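Local coordinates for putative LacI-family transcriptional regulator (Bacteroides fragilis, PDB 3GBV), which probably regulates transcription as a LacI-family repressor or activator, its periplasmic-binding-protein-like effector domain being expected to sense a small ligand, at residues A[22-25]-A[26-29]; A[36-39]-A[40-43]; A[117-120]-A[121-124]; A[216-220]-A[221-225]; A[257-260]-A[261-265]. All blocks are in the same frame, centred on the assembly; numbering follows the deposited sequence.

Contact 1: residues A[22-25]-A[26-29]; sequences EYWT and DVQK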
loop_
_atom_site.group_PDB
_atom_site.type_symbol
_atom_site.label_atom_id
_atom_site.label_comp_id
_atom_site.label_asym_id
_atom_site.label_seq_id
_atom_site.Cartn_x
_atom_site.Cartn_y
_atom_site.Cartn_z
ATOM N N GLU A 22 -1.931 10.333 18.044
ATOM C CA GLU A 22 -1.717 11.247 16.929
ATOM C C GLU A 22 -0.649 10.633 16.029
ATOM O O GLU A 22 -0.122 9.563 16.334
ATOM C CB GLU A 22 -1.306 12.642 17.423
ATOM C CG GLU A 22 -2.475 13.417 18.032
ATOM C CD GLU A 22 -2.143 14.863 18.377
ATOM O OE1 GLU A 22 -1.221 15.095 19.191
ATOM O OE2 GLU A 22 -2.813 15.771 17.841
ATOM N N TYR A 23 -0.334 11.301 14.928
ATOM C CA TYR A 23 0.631 10.774 13.981
ATOM C C TYR A 23 1.942 10.223 14.538
ATOM O O TYR A 23 2.351 9.125 14.189
ATOM C CB TYR A 23 0.972 11.819 12.921
ATOM C CG TYR A 23 1.939 11.278 11.896
ATOM C CD1 TYR A 23 1.508 10.399 10.901
ATOM C CD2 TYR A 23 3.298 11.590 11.961
ATOM C CE1 TYR A 23 2.411 9.836 9.999
ATOM C CE2 TYR A 23 4.207 11.035 11.068
ATOM C CZ TYR A 23 3.761 10.160 10.091
ATOM O OH TYR A 23 4.670 9.602 9.229
ATOM N N TRP A 24 2.590 10.985 15.405
ATOM C CA TRP A 24 3.884 10.593 15.941
ATOM C C TRP A 24 3.943 9.350 16.817
ATOM O O TRP A 24 5.017 8.758 16.992
ATOM C CB TRP A 24 4.507 11.792 16.658
ATOM C CG TRP A 24 4.488 13.006 15.783
ATOM C CD1 TRP A 24 3.625 14.069 15.863
ATOM C CD2 TRP A 24 5.293 13.231 14.629
ATOM N NE1 TRP A 24 3.846 14.940 14.819
ATOM C CE2 TRP A 24 4.872 14.446 14.041
ATOM C CE3 TRP A 24 6.339 12.521 14.018
ATOM C CZ2 TRP A 24 5.449 14.971 12.884
ATOM C CZ3 TRP A 24 6.917 13.037 12.864
ATOM C CH2 TRP A 24 6.469 14.252 12.310
ATOM N N THR A 25 2.806 8.941 17.363
ATOM C CA THR A 25 2.793 7.747 18.200
ATOM C C THR A 25 3.321 6.523 17.426
ATOM O O THR A 25 4.013 5.672 17.979
ATOM C CB THR A 25 1.374 7.478 18.720
ATOM O OG1 THR A 25 0.976 8.569 19.561
ATOM C CG2 THR A 25 1.327 6.193 19.520
ATOM N N ASP A 26 3.006 6.448 16.139
ATOM C CA ASP A 26 3.461 5.333 15.323
ATOM C C ASP A 26 4.963 5.417 15.025
ATOM O O ASP A 26 5.670 4.406 15.056
ATOM C CB ASP A 26 2.659 5.271 14.031
ATOM C CG ASP A 26 1.257 4.736 14.250
ATOM O OD1 ASP A 26 1.129 3.685 14.915
ATOM O OD2 ASP A 26 0.287 5.357 13.754
ATOM N N VAL A 27 5.446 6.623 14.736
ATOM C CA VAL A 27 6.866 6.817 14.467
ATOM C C VAL A 27 7.640 6.403 15.718
ATOM O O VAL A 27 8.715 5.800 15.628
ATOM C CB VAL A 27 7.184 8.292 14.157
ATOM C CG1 VAL A 27 8.693 8.479 13.977
ATOM C CG2 VAL A 27 6.428 8.731 12.907
ATOM N N GLN A 28 7.085 6.718 16.884
ATOM C CA GLN A 28 7.740 6.373 18.137
ATOM C C GLN A 28 7.768 4.865 18.364
ATOM O O GLN A 28 8.764 4.333 18.863
ATOM C CB GLN A 28 7.073 7.099 19.307
ATOM C CG GLN A 28 7.556 8.536 19.456
ATOM C CD GLN A 28 6.849 9.293 20.570
ATOM O OE1 GLN A 28 6.308 8.695 21.500
ATOM N NE2 GLN A 28 6.870 10.617 20.487
ATOM N N LYS A 29 6.687 4.176 17.999
ATOM C CA LYS A 29 6.659 2.726 18.134
ATOM C C LYS A 29 7.794 2.206 17.262
ATOM O O LYS A 29 8.561 1.338 17.676
ATOM C CB LYS A 29 5.327 2.133 17.644
ATOM C CG LYS A 29 4.119 2.449 18.524
ATOM C CD LYS A 29 2.920 1.566 18.175
ATOM C CE LYS A 29 1.665 1.997 18.935
ATOM N NZ LYS A 29 1.884 2.051 20.417
HETATM O O HOH W 1 0.097 7.541 12.244
#

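Contact 2: residues A[36-39]-A[40-43]; sequences TTYS and DFNI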
loop_
_atom_site.group_PDB
_atom_site.type_symbol
_atom_site.label_atom_id
_atom_site.label_comp_id
_atom_site.label_asym_id
_atom_site.label_seq_id
_atom_site.Cartn_x
_atom_site.Cartn_y
_atom_site.Cartn_z
ATOM N N THR A 36 14.914 -2.206 20.484
ATOM C CA THR A 36 14.964 -3.586 20.943
ATOM C C THR A 36 15.685 -4.484 19.941
ATOM O O THR A 36 16.494 -5.326 20.321
ATOM C CB THR A 36 13.546 -4.146 21.209
ATOM O OG1 THR A 36 12.889 -4.410 19.967
ATOM C CG2 THR A 36 12.724 -3.141 22.003
ATOM N N THR A 37 15.402 -4.302 18.660
ATOM C CA THR A 37 16.044 -5.117 17.635
ATOM C C THR A 37 17.573 -5.036 17.718
ATOM O O THR A 37 18.266 -6.038 17.543
ATOM C CB THR A 37 15.600 -4.682 16.219
ATOM O OG1 THR A 37 14.182 -4.844 16.090
ATOM C CG2 THR A 37 16.296 -5.522 15.157
ATOM N N TYR A 38 18.095 -3.847 17.991
ATOM C CA TYR A 38 19.537 -3.657 18.079
ATOM C C TYR A 38 20.057 -3.561 19.508
ATOM O O TYR A 38 21.122 -2.999 19.749
ATOM C CB TYR A 38 19.936 -2.410 17.294
ATOM C CG TYR A 38 19.574 -2.508 15.835
ATOM C CD1 TYR A 38 20.282 -3.351 14.980
ATOM C CD2 TYR A 38 18.501 -1.787 15.314
ATOM C CE1 TYR A 38 19.929 -3.471 13.644
ATOM C CE2 TYR A 38 18.140 -1.903 13.982
ATOM C CZ TYR A 38 18.858 -2.744 13.152
ATOM O OH TYR A 38 18.508 -2.856 11.826
ATOM N N SER A 39 19.305 -4.116 20.454
ATOM C CA SER A 39 19.705 -4.100 21.858
ATOM C C SER A 39 21.120 -4.669 22.026
ATOM O O SER A 39 21.862 -4.269 22.928
ATOM C CB SER A 39 18.711 -4.910 22.695
ATOM O OG SER A 39 18.514 -6.195 22.132
ATOM N N ASP A 40 21.479 -5.599 21.147
ATOM C CA ASP A 40 22.797 -6.227 21.154
ATOM C C ASP A 40 23.918 -5.199 21.206
ATOM O O ASP A 40 24.898 -5.373 21.927
ATOM C CB ASP A 40 22.971 -7.079 19.896
ATOM C CG ASP A 40 22.875 -8.555 20.179
ATOM O OD1 ASP A 40 21.909 -8.971 20.859
ATOM O OD2 ASP A 40 23.766 -9.300 19.715
ATOM N N PHE A 41 23.765 -4.130 20.432
ATOM C CA PHE A 41 24.761 -3.070 20.370
ATOM C C PHE A 41 24.516 -2.021 21.430
ATOM O O PHE A 41 25.113 -0.946 21.408
ATOM C CB PHE A 41 24.738 -2.453 18.981
ATOM C CG PHE A 41 24.840 -3.469 17.894
ATOM C CD1 PHE A 41 25.990 -4.245 17.761
ATOM C CD2 PHE A 41 23.761 -3.722 17.059
ATOM C CE1 PHE A 41 26.059 -5.262 16.812
ATOM C CE2 PHE A 41 23.820 -4.737 16.107
ATOM C CZ PHE A 41 24.973 -5.510 15.987
ATOM N N ASN A 42 23.624 -2.346 22.357
ATOM C CA ASN A 42 23.290 -1.463 23.462
ATOM C C ASN A 42 23.147 -0.006 23.040
ATOM O O ASN A 42 24.067 0.798 23.220
ATOM C CB ASN A 42 24.353 -1.595 24.553
ATOM C CG ASN A 42 24.549 -3.040 24.998
ATOM O OD1 ASN A 42 23.610 -3.693 25.472
ATOM N ND2 ASN A 42 25.771 -3.548 24.840
ATOM N N ILE A 43 21.986 0.314 22.474
ATOM C CA ILE A 43 21.674 1.667 22.027
ATOM C C ILE A 43 20.434 2.141 22.768
ATOM O O ILE A 43 19.608 1.329 23.182
ATOM C CB ILE A 43 21.357 1.713 20.517
ATOM C CG1 ILE A 43 20.165 0.805 20.211
ATOM C CG2 ILE A 43 22.574 1.293 19.714
ATOM C CD1 ILE A 43 19.636 0.935 18.807
#

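Contact 3: residues A[117-120]-A[121-124]; sequences SHQS and GYFA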
loop_
_atom_site.group_PDB
_atom_site.type_symbol
_atom_site.label_atom_id
_atom_site.label_comp_id
_atom_site.label_asym_id
_atom_site.label_seq_id
_atom_site.Cartn_x
_atom_site.Cartn_y
_atom_site.Cartn_z
ATOM N N SER A 117 6.907 14.795 -1.175
ATOM C CA SER A 117 5.765 15.678 -0.996
ATOM C C SER A 117 5.113 16.159 -2.290
ATOM O O SER A 117 3.883 16.188 -2.400
ATOM C CB SER A 117 6.175 16.876 -0.143
ATOM O OG SER A 117 7.274 17.558 -0.726
ATOM N N HIS A 118 5.935 16.524 -3.268
ATOM C CA HIS A 118 5.419 17.000 -4.540
ATOM C C HIS A 118 4.576 15.927 -5.224
ATOM O O HIS A 118 3.446 16.184 -5.630
ATOM C CB HIS A 118 6.573 17.431 -5.455
ATOM C CG HIS A 118 6.125 18.160 -6.685
ATOM N ND1 HIS A 118 6.262 17.637 -7.954
ATOM C CD2 HIS A 118 5.522 19.364 -6.839
ATOM C CE1 HIS A 118 5.762 18.484 -8.835
ATOM N NE2 HIS A 118 5.306 19.541 -8.185
ATOM N N GLN A 119 5.134 14.723 -5.334
ATOM C CA GLN A 119 4.451 13.596 -5.970
ATOM C C GLN A 119 3.243 13.132 -5.164
ATOM O O GLN A 119 2.252 12.691 -5.735
ATOM C CB GLN A 119 5.415 12.422 -6.142
ATOM C CG GLN A 119 4.866 11.265 -6.955
ATOM C CD GLN A 119 4.598 11.652 -8.397
ATOM O OE1 GLN A 119 5.345 12.441 -8.983
ATOM N NE2 GLN A 119 3.539 11.088 -8.983
ATOM N N SER A 120 3.337 13.227 -3.842
ATOM C CA SER A 120 2.248 12.806 -2.973
ATOM C C SER A 120 1.022 13.678 -3.212
ATOM O O SER A 120 -0.108 13.190 -3.215
ATOM C CB SER A 120 2.672 12.890 -1.507
ATOM O OG SER A 120 1.604 12.535 -0.643
ATOM N N GLY A 121 1.256 14.968 -3.427
ATOM C CA GLY A 121 0.168 15.895 -3.670
ATOM C C GLY A 121 -0.411 15.736 -5.059
ATOM O O GLY A 121 -1.623 15.854 -5.253
ATOM N N TYR A 122 0.463 15.475 -6.029
ATOM C CA TYR A 122 0.062 15.280 -7.420
ATOM C C TYR A 122 -0.883 14.065 -7.464
ATOM O O TYR A 122 -1.937 14.087 -8.113
ATOM C CB TYR A 122 1.310 15.015 -8.268
ATOM C CG TYR A 122 1.096 15.067 -9.762
ATOM C CD1 TYR A 122 0.989 16.284 -10.428
ATOM C CD2 TYR A 122 1.015 13.896 -10.513
ATOM C CE1 TYR A 122 0.806 16.334 -11.807
ATOM C CE2 TYR A 122 0.832 13.932 -11.893
ATOM C CZ TYR A 122 0.727 15.153 -12.533
ATOM O OH TYR A 122 0.536 15.182 -13.899
ATOM N N PHE A 123 -0.486 13.010 -6.761
ATOM C CA PHE A 123 -1.267 11.779 -6.669
ATOM C C PHE A 123 -2.605 12.036 -5.977
ATOM O O PHE A 123 -3.643 11.502 -6.390
ATOM C CB PHE A 123 -0.486 10.724 -5.868
ATOM C CG PHE A 123 -1.303 9.517 -5.477
ATOM C CD1 PHE A 123 -1.467 8.446 -6.350
ATOM C CD2 PHE A 123 -1.899 9.448 -4.223
ATOM C CE1 PHE A 123 -2.210 7.321 -5.970
ATOM C CE2 PHE A 123 -2.645 8.327 -3.839
ATOM C CZ PHE A 123 -2.800 7.262 -4.713
ATOM N N ALA A 124 -2.567 12.843 -4.918
ATOM C CA ALA A 124 -3.761 13.175 -4.149
ATOM C C ALA A 124 -4.764 13.890 -5.038
ATOM O O ALA A 124 -5.963 13.669 -4.924
ATOM C CB ALA A 124 -3.398 14.043 -2.953
#

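Contact 4: residues A[216-220]-A[221-225]; sequences EYLQQ and RRKSD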
loop_
_atom_site.group_PDB
_atom_site.type_symbol
_atom_site.label_atom_id
_atom_site.label_comp_id
_atom_site.label_asym_id
_atom_site.label_seq_id
_atom_site.Cartn_x
_atom_site.Cartn_y
_atom_site.Cartn_z
ATOM N N GLU A 216 -15.324 14.221 11.490
ATOM C CA GLU A 216 -16.197 14.139 12.650
ATOM C C GLU A 216 -17.183 15.295 12.638
ATOM O O GLU A 216 -18.281 15.182 13.181
ATOM C CB GLU A 216 -15.371 14.141 13.936
ATOM C CG GLU A 216 -14.457 12.931 14.053
ATOM C CD GLU A 216 -13.579 12.970 15.285
ATOM O OE1 GLU A 216 -12.821 11.999 15.501
ATOM O OE2 GLU A 216 -13.645 13.968 16.036
ATOM N N TYR A 217 -16.800 16.405 12.018
ATOM C CA TYR A 217 -17.705 17.544 11.924
ATOM C C TYR A 217 -18.902 17.129 11.070
ATOM O O TYR A 217 -20.053 17.374 11.435
ATOM C CB TYR A 217 -17.021 18.743 11.270
ATOM C CG TYR A 217 -17.993 19.824 10.851
ATOM C CD1 TYR A 217 -18.524 20.720 11.786
ATOM C CD2 TYR A 217 -18.407 19.934 9.526
ATOM C CE1 TYR A 217 -19.447 21.701 11.406
ATOM C CE2 TYR A 217 -19.326 20.905 9.137
ATOM C CZ TYR A 217 -19.841 21.784 10.082
ATOM O OH TYR A 217 -20.754 22.736 9.702
ATOM N N LEU A 218 -18.611 16.498 9.932
ATOM C CA LEU A 218 -19.638 16.036 9.003
ATOM C C LEU A 218 -20.511 14.945 9.623
ATOM O O LEU A 218 -21.698 14.839 9.314
ATOM C CB LEU A 218 -18.992 15.494 7.719
ATOM C CG LEU A 218 -18.247 16.468 6.796
ATOM C CD1 LEU A 218 -17.557 15.685 5.680
ATOM C CD2 LEU A 218 -19.216 17.484 6.216
ATOM N N GLN A 219 -19.914 14.144 10.499
ATOM C CA GLN A 219 -20.617 13.055 11.156
ATOM C C GLN A 219 -21.616 13.602 12.159
ATOM O O GLN A 219 -22.771 13.181 12.190
ATOM C CB GLN A 219 -19.620 12.152 11.880
ATOM C CG GLN A 219 -20.209 10.862 12.431
ATOM C CD GLN A 219 -20.516 9.839 11.346
ATOM O OE1 GLN A 219 -20.980 8.735 11.635
ATOM N NE2 GLN A 219 -20.257 10.200 10.091
ATOM N N GLN A 220 -21.164 14.551 12.972
ATOM C CA GLN A 220 -22.011 15.148 13.997
ATOM C C GLN A 220 -23.098 16.032 13.387
ATOM O O GLN A 220 -24.076 16.371 14.046
ATOM C CB GLN A 220 -21.162 15.967 14.971
ATOM C CG GLN A 220 -21.708 15.970 16.393
ATOM C CD GLN A 220 -21.540 17.306 17.099
ATOM O OE1 GLN A 220 -20.418 17.760 17.352
ATOM N NE2 GLN A 220 -22.662 17.946 17.420
ATOM N N ARG A 221 -22.922 16.416 12.132
ATOM C CA ARG A 221 -23.911 17.245 11.460
ATOM C C ARG A 221 -24.652 16.379 10.455
ATOM O O ARG A 221 -25.408 16.877 9.628
ATOM C CB ARG A 221 -23.237 18.412 10.732
ATOM C CG ARG A 221 -22.587 19.441 11.642
ATOM C CD ARG A 221 -23.550 20.543 12.044
ATOM N NE ARG A 221 -22.892 21.564 12.862
ATOM C CZ ARG A 221 -23.462 22.708 13.235
ATOM N NH1 ARG A 221 -24.708 22.987 12.862
ATOM N NH2 ARG A 221 -22.794 23.574 13.988
ATOM N N ARG A 222 -24.424 15.074 10.540
ATOM C CA ARG A 222 -25.047 14.112 9.639
ATOM C C ARG A 222 -25.108 14.616 8.206
ATOM O O ARG A 222 -26.081 14.386 7.491
ATOM C CB ARG A 222 -26.443 13.731 10.140
ATOM C CG ARG A 222 -26.409 13.017 11.494
ATOM C CD ARG A 222 -27.794 12.712 12.025
ATOM N NE ARG A 222 -27.826 12.785 13.483
ATOM C CZ ARG A 222 -27.581 11.769 14.301
ATOM N NH1 ARG A 222 -27.288 10.568 13.819
ATOM N NH2 ARG A 222 -27.620 11.962 15.610
ATOM N N LYS A 223 -24.057 15.319 7.799
ATOM C CA LYS A 223 -23.943 15.830 6.445
ATOM C C LYS A 223 -23.288 14.684 5.672
ATOM O O LYS A 223 -22.199 14.241 6.025
ATOM C CB LYS A 223 -23.046 17.069 6.427
ATOM C CG LYS A 223 -22.737 17.629 5.044
ATOM C CD LYS A 223 -23.997 18.106 4.329
ATOM C CE LYS A 223 -23.647 19.029 3.171
ATOM N NZ LYS A 223 -22.863 20.208 3.654
ATOM N N SER A 224 -23.957 14.196 4.634
ATOM C CA SER A 224 -23.432 13.087 3.847
ATOM C C SER A 224 -23.228 13.454 2.383
ATOM O O SER A 224 -22.960 12.585 1.548
ATOM C CB SER A 224 -24.380 11.892 3.934
ATOM O OG SER A 224 -25.588 12.163 3.249
ATOM N N ASP A 225 -23.354 14.741 2.072
ATOM C CA ASP A 225 -23.189 15.207 0.704
ATOM C C ASP A 225 -21.819 15.865 0.511
ATOM O O ASP A 225 -21.679 16.847 -0.223
ATOM C CB ASP A 225 -24.304 16.193 0.355
ATOM C CG ASP A 225 -24.388 16.461 -1.127
ATOM O OD1 ASP A 225 -24.653 15.504 -1.889
ATOM O OD2 ASP A 225 -24.181 17.624 -1.534
#

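Contact 5: residues A[257-260]-A[261-265]; sequences QGFN and SIKTL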
loop_
_atom_site.group_PDB
_atom_site.type_symbol
_atom_site.label_atom_id
_atom_site.label_comp_id
_atom_site.label_asym_id
_atom_site.label_seq_id
_atom_site.Cartn_x
_atom_site.Cartn_y
_atom_site.Cartn_z
ATOM N N GLN A 257 9.340 4.576 9.132
ATOM C CA GLN A 257 10.183 5.763 9.083
ATOM C C GLN A 257 10.982 5.895 10.375
ATOM O O GLN A 257 12.152 6.273 10.355
ATOM C CB GLN A 257 9.345 7.021 8.860
ATOM C CG GLN A 257 8.825 7.162 7.443
ATOM C CD GLN A 257 8.058 8.448 7.219
ATOM O OE1 GLN A 257 8.474 9.513 7.659
ATOM N NE2 GLN A 257 6.943 8.356 6.515
ATOM N N GLY A 258 10.347 5.590 11.500
ATOM C CA GLY A 258 11.040 5.691 12.773
ATOM C C GLY A 258 12.065 4.578 12.898
ATOM O O GLY A 258 13.212 4.796 13.300
ATOM N N PHE A 259 11.641 3.373 12.543
ATOM C CA PHE A 259 12.517 2.222 12.604
ATOM C C PHE A 259 13.762 2.492 11.756
ATOM O O PHE A 259 14.887 2.374 12.238
ATOM C CB PHE A 259 11.788 0.984 12.084
ATOM C CG PHE A 259 12.561 -0.283 12.259
ATOM C CD1 PHE A 259 12.521 -0.974 13.466
ATOM C CD2 PHE A 259 13.370 -0.763 11.234
ATOM C CE1 PHE A 259 13.273 -2.129 13.657
ATOM C CE2 PHE A 259 14.128 -1.918 11.414
ATOM C CZ PHE A 259 14.079 -2.602 12.634
ATOM N N ASN A 260 13.555 2.865 10.496
ATOM C CA ASN A 260 14.665 3.149 9.585
ATOM C C ASN A 260 15.597 4.268 10.047
ATOM O O ASN A 260 16.800 4.212 9.801
ATOM C CB ASN A 260 14.129 3.478 8.196
ATOM C CG ASN A 260 13.812 2.240 7.398
ATOM O OD1 ASN A 260 13.473 1.200 7.959
ATOM N ND2 ASN A 260 13.909 2.344 6.080
ATOM N N SER A 261 15.054 5.286 10.707
ATOM C CA SER A 261 15.894 6.380 11.180
ATOM C C SER A 261 16.979 5.846 12.097
ATOM O O SER A 261 18.159 6.157 11.926
ATOM C CB SER A 261 15.066 7.429 11.930
ATOM O OG SER A 261 14.260 8.170 11.030
ATOM N N ILE A 262 16.562 5.031 13.065
ATOM C CA ILE A 262 17.472 4.438 14.042
ATOM C C ILE A 262 18.412 3.442 13.378
ATOM O O ILE A 262 19.609 3.399 13.680
ATOM C CB ILE A 262 16.696 3.704 15.149
ATOM C CG1 ILE A 262 15.679 4.648 15.796
ATOM C CG2 ILE A 262 17.673 3.181 16.196
ATOM C CD1 ILE A 262 16.300 5.824 16.522
ATOM N N LYS A 263 17.864 2.630 12.481
ATOM C CA LYS A 263 18.667 1.644 11.764
ATOM C C LYS A 263 19.802 2.354 11.018
ATOM O O LYS A 263 20.963 1.942 11.095
ATOM C CB LYS A 263 17.795 0.879 10.766
ATOM C CG LYS A 263 18.551 -0.185 9.974
ATOM C CD LYS A 263 17.652 -0.839 8.939
ATOM C CE LYS A 263 18.397 -1.903 8.147
ATOM N NZ LYS A 263 19.593 -1.341 7.461
ATOM N N THR A 264 19.452 3.424 10.305
ATOM C CA THR A 264 20.425 4.205 9.544
ATOM C C THR A 264 21.524 4.765 10.448
ATOM O O THR A 264 22.690 4.787 10.074
ATOM C CB THR A 264 19.753 5.383 8.816
ATOM O OG1 THR A 264 18.698 4.898 7.966
ATOM C CG2 THR A 264 20.783 6.126 7.975
ATOM N N LEU A 265 21.148 5.225 11.633
ATOM C CA LEU A 265 22.122 5.765 12.569
ATOM C C LEU A 265 23.042 4.658 13.077
ATOM O O LEU A 265 24.248 4.862 13.225
ATOM C CB LEU A 265 21.410 6.434 13.749
ATOM C CG LEU A 265 20.725 7.756 13.410
ATOM C CD1 LEU A 265 19.984 8.311 14.631
ATOM C CD2 LEU A 265 21.778 8.745 12.937
#

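Contact 1: residues A[22-25]-A[26-29]
Two weak hydrogen bonds converge on Y23 O: one from D26 N at 3.4 Å, one from a water. That water also donates to OD2 of D26 over 2.7 Å, so it links the carboxylate, though weakly at the Y23 end, to the Y23 carbonyl. Regular i-to-i+4 bonding follows, with Q28 N 2.9 Å from W24 O at a C=O...N angle of 161°, and K29 N 3.1 Å from T25 O. This turn starts helix 23-37, the helical crossover between parallel strands 9-16 and 43-50, a beta-alpha-beta unit of the periplasmic-binding-protein fold. Bonds reach back to the loop before the helix: T25 OG1 to the nitrogen of G21, and E22 OE1 to that of L19.

The apolar side is carried by V27. Its CG1 is anti to the backbone nitrogen (chi1 176°), which sets CG2 beside that nitrogen and turns it back to both aromatic rings: V27 CG2 is 3.7 Å from Y23 CE2 and 4.0 Å from W24 CE3. The rings also meet each other, Y23 CD2 standing 3.6 Å above the centre of the W24 ring face while W24 CD2 lies in the plane of the Y23 ring, at its edge. P254 is touched by both Y23 and V27; an ethanediol, probably from the crystallisation liquor, lies about 4 Å from the Y23 side chain and may mark a pocket.

Contact 2: residues A[36-39]-A[40-43]
Y38 makes the tight part of this turn with I43 and F41. Its CB is 3.7 Å from I43 CD1, and its ring meets F41 rim to rim: Y38 CD1 and F41 CE2 are 4.0 Å apart, each lying near the plane of the other ring, so neither face is used in this pairing. I43 has CG1 between its backbone nitrogen and carbonyl carbon (chi1 59°), and its extended chain carries CD1 back to Y38. T37 CG2 lies over the centre of one face of the Y38 ring, and F41 meets F271 edge-to-face. I43 is buried against Y9 and F11 of the sheet and C266 and I270 of helix 254-270.

The backbone turns on short i-to-i+3 bonds. F41 N is 3.0 Å from Y38 O, and N42 N is 2.7 Å from S39 O; both donors stand above the carbonyl plane, by 48° in the first case, as expected of so sharp a turn. T36 O takes two bonds from one residue, S39 OG at 2.8 Å and S39 N at 3.1 Å, tying the serine to the last helical turn.

The other side is much looser: S39, D40 and N42 are exposed there. N42, with positive phi, redirects the chain just before the strand. A short 3-10 turn at S39-D40 thus follows helix 23-37 and leads the chain to strand 43-50, the helix-to-strand connection of a beta-alpha-beta crossover.

Contact 3: residues A[117-120]-A[121-124]
Q119 lays its amide beside the ring of Y122, one turn on, with NE2 4.1 Å from Y122 CD2 and the amide and ring planes 54° apart. The overlap is loose and slanted. With CG anti to the backbone nitrogen, the bend at chi2 (65°) carries the amide forward toward Y122. Both polar ends are held elsewhere: Q119 NE2 is hydrogen-bonded to the carbonyl oxygen of E289 of the second subunit, and Y122 OH to E167 OE1, while the Y122 ring meets Y164 edge-to-face.

On another side of the helix, S120 O lies at the edge of the F123 ring, near its plane, and F123 CB sits 3.4 Å from Q119 O. F123 and A124 both touch I250 of strand 246-251, and S120 OG is hydrogen-bonded to Q115 and Y231, so this buried hydroxyl has partners beyond the helix.

The backbone is regular alpha-helix, each nitrogen from G121 to A124 bonded to the carbonyl four residues back, as in F123 N to Q119 O at 2.9 Å. G121 N adds a second, weak bond of 3.3 Å to H118 O.

Packing on strand 246-251, on helix 152-168 and on the second subunit fits the first turns of a sheet-flanking helix at the subunit interface of a LacI-type dimer.

Contact 4: residues A[216-220]-A[221-225]
Backbone bonds between Y217-Q219 and R221-K223 end helix 212-220 in a Schellman motif. K223 N reaches back to L218 O over 2.8 Å, in the carbonyl plane, and R222 N lies 3.0 Å from Q219 O, standing 72° out of that carbonyl's plane. The positive phi of R222 (40°) turns the chain so that both bonds can form. R221 N adds only weak ones, 3.1 Å to Y217 O and 3.5 Å to L218 O.

Apolar packing joins the residues bracketing the turn: L218 CD2 touches K223 CG at 3.7 Å, the hydrophobic pairing across the helix end that often accompanies this motif. L218 also rests on F195 and F226.

The aromatic contact is a CH-pi interaction. R221 CG stands over one face of the Y217 ring, 4.1 Å from its centroid and offset toward the rim. A kink at chi2 then carries the chain outward along the ring, bringing R221 NE to 3.7 Å from Y217 CE1, while the guanidinium stays inclined to the ring.

Ionic and polar ends meet on D192: R221 NH2 makes a salt bridge to its OD2, and Y217 OH a hydrogen bond to its OD1. K223 forms a cation-pi contact with F195. One carboxylate thus holds the phenol and the guanidinium of neighbouring turns together, which probably stabilises the carboxylate form of D192 and holds the arginine chain across the Y217 ring.

Contact 5: residues A[257-260]-A[261-265]
From Q257 to T264 the backbone keeps to alpha-helical i-to-i+4 bonding: K263 N is 3.0 Å from F259 O, in the carbonyl plane, and T264 N is 2.8 Å from N260 O, while I262 N makes a weak bond to G258 O.

Two hydroxyls return to carbonyls four residues back. S261 OG donates to Q257 O at 2.9 Å, and S261 N binds that oxygen at 3.1 Å, the two coming from opposite faces of the carbonyl plane. T264 OG1 does likewise at 2.7 Å from N260 O, facing T264 N across the plane. In both residues the oxygen stands beside its own backbone nitrogen (chi1 -72° in S261, -56° in T264), the setting that lets one residue grip one carbonyl twice and meets the polar need of two buried hydroxyls within the helix itself.

F259 and K263 meet more loosely, CE2 to CD at 4.4 Å, with the ring aslant.

S261 and T264 press on I98 and F113 of the parallel sheet, and F259 and I262 on A34 of helix 23-37. This is a sheet-flanking helix of the periplasmic-binding-protein fold, its buried hydroxyls turned inward on their own backbone.

Along the chain the contacts follow in numerical order. Contacts 1 and 2 sit at the two ends of helix 23-37, their centres 20 Å apart, and contact 5, on helix 254-270, is centred 13 Å from each and touches both: Y23 and V27 pack on Q257 and G258, and Y38 and I43 on K263 and I262. These three flank the parallel sheet. Contacts 3 and 4 adjoin the mixed sheet of the other lobe, centres about 27 Å apart; the centres of contacts 2 and 4 are about 47 Å apart. Helix 254-270 comes late in sequence yet packs against early helix 23-37, as expected where the chain crosses between two lobes; contact 3 adds the dimer partner.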